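Local coordinates for AvrPib protein (Magnaporthe oryzae, PDB 5Z1V), which is a MAX effector of the rice blast fungus with avirulence function, which is thought to depend on a positively charged surface patch and a stabilised hydrophobic core, at residues Gln14-Ile17 / Glu22-Thr25. Numbering follows the deposited sequence.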
loop_
_atom_site.group_PDB
_atom_site.type_symbol
_atom_site.label_atom_id
_atom_site.label_comp_id
_atom_site.label_asym_id
_atom_site.label_seq_id
_atom_site.Cartn_x
_atom_site.Cartn_y
_atom_site.Cartn_z
ATOM N N GLN A 14 -0.237 2.044 -7.376
ATOM C CA GLN A 14 0.687 0.968 -7.035
ATOM C C GLN A 14 1.473 1.390 -5.807
ATOM O O GLN A 14 2.089 2.461 -5.786
ATOM C CB GLN A 14 1.658 0.649 -8.173
ATOM C CG GLN A 14 1.158 -0.384 -9.181
ATOM C CD GLN A 14 2.291 -1.098 -9.912
ATOM O OE1 GLN A 14 3.368 -1.330 -9.349
ATOM N NE2 GLN A 14 2.048 -1.458 -11.172
ATOM N N VAL A 15 1.452 0.551 -4.783
ATOM C CA VAL A 15 2.072 0.868 -3.506
ATOM C C VAL A 15 3.190 -0.126 -3.260
ATOM O O VAL A 15 2.953 -1.335 -3.238
ATOM C CB VAL A 15 1.061 0.812 -2.361
ATOM C CG1 VAL A 15 1.760 1.142 -1.053
ATOM C CG2 VAL A 15 -0.105 1.785 -2.641
ATOM N N THR A 16 4.392 0.377 -3.018
ATOM C CA THR A 16 5.508 -0.497 -2.700
ATOM C C THR A 16 5.633 -0.629 -1.191
ATOM O O THR A 16 5.585 0.370 -0.467
ATOM C CB THR A 16 6.802 0.027 -3.313
ATOM O OG1 THR A 16 6.645 0.017 -4.731
ATOM C CG2 THR A 16 8.012 -0.863 -2.926
ATOM N N ILE A 17 5.737 -1.868 -0.728
ATOM C CA ILE A 17 5.870 -2.188 0.684
ATOM C C ILE A 17 7.339 -2.448 0.959
ATOM O O ILE A 17 7.958 -3.307 0.298
ATOM C CB ILE A 17 5.006 -3.398 1.076
ATOM C CG1 ILE A 17 3.528 -3.067 0.825
ATOM C CG2 ILE A 17 5.186 -3.709 2.562
ATOM C CD1 ILE A 17 2.561 -4.096 1.402
ATOM N N GLU A 22 13.680 -1.198 2.096
ATOM C CA GLU A 22 13.938 -2.003 0.910
ATOM C C GLU A 22 12.666 -2.717 0.477
ATOM O O GLU A 22 11.926 -3.242 1.311
ATOM C CB GLU A 22 15.045 -3.034 1.171
ATOM C CG GLU A 22 16.431 -2.449 1.451
ATOM C CD GLU A 22 16.956 -1.583 0.312
ATOM O OE1 GLU A 22 17.647 -0.564 0.568
ATOM O OE2 GLU A 22 16.657 -1.911 -0.847
ATOM N N ARG A 23 12.439 -2.770 -0.835
ATOM C CA ARG A 23 11.198 -3.326 -1.355
ATOM C C ARG A 23 11.059 -4.806 -1.007
ATOM O O ARG A 23 11.983 -5.592 -1.230
ATOM C CB ARG A 23 11.166 -3.128 -2.868
ATOM C CG ARG A 23 10.250 -4.052 -3.642
ATOM C CD ARG A 23 10.630 -4.019 -5.130
ATOM N NE ARG A 23 12.002 -3.530 -5.318
ATOM C CZ ARG A 23 13.098 -4.271 -5.165
ATOM N NH1 ARG A 23 12.991 -5.541 -4.803
ATOM N NH2 ARG A 23 14.301 -3.738 -5.346
ATOM N N ILE A 24 9.902 -5.186 -0.463
ATOM C CA ILE A 24 9.626 -6.593 -0.196
ATOM C C ILE A 24 8.443 -7.049 -1.032
ATOM O O ILE A 24 8.410 -8.204 -1.482
ATOM C CB ILE A 24 9.395 -6.884 1.304
ATOM C CG1 ILE A 24 9.039 -8.362 1.504
ATOM C CG2 ILE A 24 8.276 -6.009 1.879
ATOM C CD1 ILE A 24 8.608 -8.729 2.909
ATOM N N THR A 25 7.478 -6.155 -1.280
ATOM C CA THR A 25 6.402 -6.572 -2.189
ATOM C C THR A 25 5.662 -5.326 -2.655
ATOM O O THR A 25 6.090 -4.201 -2.385
ATOM C CB THR A 25 5.464 -7.595 -1.527
ATOM O OG1 THR A 25 4.537 -8.103 -2.500
ATOM C CG2 THR A 25 4.681 -6.971 -0.380
#
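Ile17 faces two residues of the partner strand at once, Ile24 and Thr25, and so illustrates the classic beta bulge. Its carbonyl O accepts both of their amides: Ile24 N lies 2.8 Å from Ile17 O and almost in line with the carbonyl bond, whereas Thr25 N, at 3.3 Å from the same O, comes in at a C=O...N angle of 141°. The return bond, from Ile17 N to Thr25 O, completes the antiparallel hydrogen-bonded pair. Packing is tight around the bulge. With chi1 at -62°, Ile17 CG1 sits beside the backbone N, which turns CG2 anti to that N and against Ile24 CG2 at 3.9 Å, while CB and CD1 both touch the Thr25 methyl, CG2, from one side. Ile24 CG2 also presses on Ile17 O, 3.1 Å away. The solvent side is looser: Thr16 CG2 brushes the aliphatic base of Arg23, 3.9 Å from Arg23 CB, before the arginine chain bends and leads away. The segments diverge, at 112°, as the hairpin of strands 13-19 and 22-29 bends at the bulge. Along the hairpin, Val15 and Val27 pair by backbone hydrogen bonds; Tyr61 and Val63 cover Ile17, and Val46 and Val48 of strand 42-48 reach Val15 from the second sheet.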